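Local coordinates for protein glycosyltransferase (duf1792) (Streptococcus sanguinis, PDB 5V4A) that binds UDP as the C-terminal, GT-D-fold glycosyltransferase part of a longer protein, and probably transfers a sugar from a UDP-linked donor, at residues A[175-178]-A[179-182]; A[145-148]-A[149-153]. All coordinates share one frame; numbering follows the deposited sequence.

Interaction 1 (A[175-178]-A[179-182]); sequences NAYS and KLEA. With UDP (uridine-5'-diphosphate), chain C.
The Tyr177 ring meets the side chain of Leu180 one turn further on, the methyl CD2 of Leu180 approaching it obliquely and standing 4.0 Å from ring atom CE1 of Tyr177. Swung anti to the Tyr177 backbone N (chi1 -176°), the ring also touches Thr203 of helix 201-213 and, from another part of the chain, Asp47 and Glu49 and Leu50 of helix 48-58. The second flat group, the uracil of UDP, is engaged from its rim: its O4 accepts a hydrogen bond from Ala176 N at 3.0 Å, with an N-H...O angle of 150°. The methyl CB of Ala176 packs against the same uracil O4 at 3.3 Å.

The backbone then winds into helix 180-190 through two successive i to i+3 bonds of 3-10 type. Lys179 N donates to Ala176 O at 2.9 Å, and Leu180 N to Tyr177 O at 3.1 Å. Lys179 occupies the N-cap position, and its side chain lies against Pro172. At the next step a water donates to Ser178 O, at 3.0 Å, and accepts weakly from Glu181 N, hydrating the first turn. Asn175, whose OD1 accepts from Asp45 N, fixes the other end of the turn to the loop that includes Tyr43.

Ala176 thus uses both of its backbone polar groups, N-H on the nucleotide and C=O on the turn. A main-chain donor facing O4 suits the carbonyl of uracil, whereas cytosine would offer an amino group there, so the contact is consistent with selection for a uridine nucleotide.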
# COMPACT_ATOMS: atom_id res chain seq x y z
N ASN A 175 -16.74 -24.79 14.13
CA ASN A 175 -18.18 -25.00 14.01
C ASN A 175 -18.97 -23.72 14.35
O ASN A 175 -19.99 -23.76 15.03
CB ASN A 175 -18.64 -26.15 14.91
CG ASN A 175 -18.15 -27.51 14.44
OD1 ASN A 175 -17.63 -27.67 13.33
ND2 ASN A 175 -18.31 -28.51 15.30
N ALA A 176 -18.47 -22.57 13.90
CA ALA A 176 -19.14 -21.31 14.20
C ALA A 176 -20.46 -21.17 13.46
O ALA A 176 -21.32 -20.37 13.87
CB ALA A 176 -18.26 -20.11 13.87
N TYR A 177 -20.64 -21.92 12.37
CA TYR A 177 -21.85 -21.77 11.58
C TYR A 177 -23.11 -22.00 12.41
O TYR A 177 -24.15 -21.39 12.14
CB TYR A 177 -21.84 -22.71 10.38
CG TYR A 177 -23.05 -22.49 9.51
CD1 TYR A 177 -23.03 -21.49 8.54
CD2 TYR A 177 -24.23 -23.24 9.66
CE1 TYR A 177 -24.13 -21.25 7.73
CE2 TYR A 177 -25.33 -23.00 8.85
CZ TYR A 177 -25.27 -22.00 7.90
OH TYR A 177 -26.35 -21.74 7.09
N SER A 178 -23.05 -22.87 13.43
CA SER A 178 -24.28 -23.10 14.18
C SER A 178 -24.74 -21.87 14.97
O SER A 178 -25.88 -21.85 15.44
CB SER A 178 -24.11 -24.28 15.14
OG SER A 178 -23.43 -23.90 16.31
N LYS A 179 -23.88 -20.85 15.11
CA LYS A 179 -24.24 -19.63 15.82
C LYS A 179 -24.40 -18.42 14.90
O LYS A 179 -24.46 -17.30 15.39
CB LYS A 179 -23.19 -19.34 16.89
CG LYS A 179 -23.36 -20.19 18.15
CD LYS A 179 -22.50 -19.70 19.30
CE LYS A 179 -22.63 -20.62 20.52
NZ LYS A 179 -24.02 -20.66 21.05
N LEU A 180 -24.56 -18.65 13.59
CA LEU A 180 -24.53 -17.55 12.61
C LEU A 180 -25.53 -16.45 12.94
O LEU A 180 -25.20 -15.26 12.93
CB LEU A 180 -24.79 -18.09 11.20
CG LEU A 180 -24.96 -17.02 10.10
CD1 LEU A 180 -23.65 -16.29 9.85
CD2 LEU A 180 -25.47 -17.64 8.81
N GLU A 181 -26.77 -16.82 13.28
CA GLU A 181 -27.77 -15.78 13.48
C GLU A 181 -27.47 -14.97 14.73
O GLU A 181 -27.67 -13.75 14.76
CB GLU A 181 -29.18 -16.37 13.55
CG GLU A 181 -29.71 -16.89 12.22
CD GLU A 181 -29.76 -15.82 11.13
OE1 GLU A 181 -30.07 -14.64 11.44
OE2 GLU A 181 -29.45 -16.16 9.96
N ALA A 182 -26.95 -15.63 15.77
CA ALA A 182 -26.56 -14.92 16.98
C ALA A 182 -25.36 -14.02 16.73
O ALA A 182 -25.28 -12.92 17.29
CB ALA A 182 -26.25 -15.92 18.10
N1 UDP C . -12.26 -19.92 12.45
C2 UDP C . -13.02 -19.66 13.57
N3 UDP C . -14.15 -20.42 13.70
C4 UDP C . -14.59 -21.41 12.84
C5 UDP C . -13.75 -21.62 11.70
C6 UDP C . -12.64 -20.88 11.54
O2 UDP C . -12.72 -18.80 14.39
O4 UDP C . -15.64 -22.02 13.09
C1' UDP C . -11.06 -19.07 12.22
C2' UDP C . -9.69 -19.69 12.46
O2' UDP C . -9.39 -19.75 13.85
C3' UDP C . -8.81 -18.69 11.68
C4' UDP C . -9.73 -18.21 10.54
O4' UDP C . -11.05 -18.69 10.86
O3' UDP C . -8.44 -17.56 12.45
C5' UDP C . -9.34 -18.63 9.15
O5' UDP C . -10.33 -18.29 8.16
PA UDP C . -10.18 -18.77 6.66
O1A UDP C . -10.32 -20.28 6.55
O2A UDP C . -11.12 -17.94 5.85
O3A UDP C . -8.63 -18.42 6.27
PB UDP C . -7.83 -18.33 4.90
O1B UDP C . -8.91 -18.59 3.85
O2B UDP C . -6.85 -19.52 4.99
O3B UDP C . -7.17 -16.99 4.74
O HOH W 1 -27.58 -20.00 13.87

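Interaction 2 (A[145-148]-A[149-153]); sequences IVEG and LTSRS. With UDP (uridine-5'-diphosphate), chain C.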
# COMPACT_ATOMS: atom_id res chain seq x y z
N ILE A 145 -14.13 -6.40 14.77
CA ILE A 145 -13.45 -7.63 14.41
C ILE A 145 -14.31 -8.80 14.87
O ILE A 145 -14.62 -8.90 16.06
CB ILE A 145 -12.05 -7.66 15.02
CG1 ILE A 145 -11.13 -6.68 14.29
CG2 ILE A 145 -11.51 -9.03 15.08
CD1 ILE A 145 -9.71 -6.65 14.84
N VAL A 146 -14.67 -9.67 13.94
CA VAL A 146 -15.51 -10.85 14.22
C VAL A 146 -14.67 -12.09 13.96
O VAL A 146 -14.37 -12.41 12.80
CB VAL A 146 -16.78 -10.83 13.36
CG1 VAL A 146 -17.74 -11.92 13.84
CG2 VAL A 146 -17.45 -9.45 13.44
N GLU A 147 -14.28 -12.79 15.03
CA GLU A 147 -13.29 -13.85 14.93
C GLU A 147 -13.57 -14.91 15.99
O GLU A 147 -14.38 -14.72 16.90
CB GLU A 147 -11.87 -13.32 15.12
CG GLU A 147 -11.58 -12.91 16.56
CD GLU A 147 -10.20 -12.26 16.73
OE1 GLU A 147 -9.94 -11.70 17.82
OE2 GLU A 147 -9.39 -12.30 15.78
N GLY A 148 -12.86 -16.04 15.87
CA GLY A 148 -12.98 -17.11 16.84
C GLY A 148 -12.12 -16.92 18.08
O GLY A 148 -11.25 -16.05 18.17
N LEU A 149 -12.38 -17.79 19.07
CA LEU A 149 -11.75 -17.68 20.38
C LEU A 149 -10.22 -17.73 20.28
O LEU A 149 -9.53 -17.01 21.00
CB LEU A 149 -12.27 -18.78 21.30
CG LEU A 149 -11.74 -18.75 22.73
CD1 LEU A 149 -12.05 -17.41 23.40
CD2 LEU A 149 -12.28 -19.92 23.55
N THR A 150 -9.69 -18.59 19.41
CA THR A 150 -8.24 -18.78 19.30
C THR A 150 -7.59 -17.91 18.24
O THR A 150 -6.36 -17.87 18.17
CB THR A 150 -7.92 -20.26 19.00
OG1 THR A 150 -8.47 -20.63 17.73
CG2 THR A 150 -8.45 -21.17 20.10
N SER A 151 -8.40 -17.19 17.45
CA SER A 151 -7.89 -16.36 16.36
C SER A 151 -6.92 -15.30 16.88
O SER A 151 -5.78 -15.19 16.40
CB SER A 151 -9.07 -15.71 15.64
OG SER A 151 -9.73 -16.64 14.81
N ARG A 152 -7.37 -14.50 17.85
CA ARG A 152 -6.57 -13.45 18.50
C ARG A 152 -5.79 -12.63 17.47
O ARG A 152 -4.61 -12.29 17.65
CB ARG A 152 -5.66 -14.10 19.56
CG ARG A 152 -6.53 -14.73 20.68
CD ARG A 152 -5.76 -15.51 21.76
NE ARG A 152 -5.01 -14.68 22.68
CZ ARG A 152 -5.51 -14.14 23.78
NH1 ARG A 152 -6.77 -14.33 24.10
NH2 ARG A 152 -4.74 -13.41 24.57
N SER A 153 -6.47 -12.25 16.39
CA SER A 153 -5.85 -11.50 15.32
C SER A 153 -5.28 -10.18 15.84
O SER A 153 -5.97 -9.43 16.54
CB SER A 153 -6.86 -11.26 14.20
OG SER A 153 -7.28 -12.51 13.66
N1 UDP C . -12.26 -19.92 12.45
C2 UDP C . -13.02 -19.66 13.57
N3 UDP C . -14.15 -20.42 13.70
C4 UDP C . -14.59 -21.41 12.84
C5 UDP C . -13.75 -21.62 11.70
C6 UDP C . -12.64 -20.88 11.54
O2 UDP C . -12.72 -18.80 14.39
O4 UDP C . -15.64 -22.02 13.09
C1' UDP C . -11.06 -19.07 12.22
C2' UDP C . -9.69 -19.69 12.46
O2' UDP C . -9.39 -19.75 13.85
C3' UDP C . -8.81 -18.69 11.68
C4' UDP C . -9.73 -18.21 10.54
O4' UDP C . -11.05 -18.69 10.86
O3' UDP C . -8.44 -17.56 12.45
C5' UDP C . -9.34 -18.63 9.15
O5' UDP C . -10.33 -18.29 8.16
PA UDP C . -10.18 -18.77 6.66
O1A UDP C . -10.32 -20.28 6.55
O2A UDP C . -11.12 -17.94 5.85
O3A UDP C . -8.63 -18.42 6.27
PB UDP C . -7.83 -18.33 4.90
O1B UDP C . -8.91 -18.59 3.85
O2B UDP C . -6.85 -19.52 4.99
O3B UDP C . -7.17 -16.99 4.74
O HOH W 2 -9.79 -13.87 19.31
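Glu147 lies over Ser151, its CB 3.7 Å from Ser151 CB, and carries its carboxylate past that residue to Ser153. With CG lodged between the backbone N and the carbonyl carbon (chi1 71°) and the chain extended beyond it, the acid reaches across the turn. Two donors of one residue grip its OE2. Ser153 N reaches Glu147 OE2 at 3.0 Å from the syn side, 25° out of the carboxylate plane. Ser153 OG donates to the same OE2 at 3.0 Å, nearly in line with the C-O bond. The other oxygen, OE1, forms a salt bridge with Arg168 of the neighbouring strand 165-171, whose NH2 also binds Ser153 O; together these partners should fix the rotation of the carboxylate and favour its charged form.

Strand 142-148 is the middle strand of a five-stranded parallel sheet in this GT-D-fold domain, and the turn follows its C-terminal end, where the nucleotide binds. Leu149 and Thr150 have the backbone angles of a type I beta turn, closed by Ser151 N on Gly148 O at 3.2 Å. A water donates to Gly148 O and accepts from Arg152 N, at 2.9 Å, so this carbonyl receives a second bond; the water's link to Glu147 OE1 is weak.

The OG of Ser151, anti to its own carbonyl carbon (chi1 -76°), is shared between protein and ligand. It accepts a weak bond from Gly148 N and makes a 2.8 Å hydrogen bond with O3' of the UDP ribose. Lacking a side chain, Gly148 lets UDP O2 of the uracil come to 3.0 Å from its CA.

Interactions 1 and 2 grip one UDP from separate places in the chain, their centres 14 Å apart and their nearest atoms about 7 Å apart without touching. Residues 175-178 address the O4 side of the uracil, while 145-153 meet its O2 side and the ribose. The side chain of Ala176 is about 7 Å from Gly148. Interaction 2 takes in the C-terminal end of strand 142-148 and the turn after it; interaction 1 follows the C-terminal end of the adjacent parallel strand 165-171. Helix 180-190, which interaction 1 begins, packs back on the sheet through Ile183 and Val187 against Val146 of interaction 2. Pro172 O, Ser115, Arg116, Lys205 and His223 add further hydrogen bonds to the nucleotide.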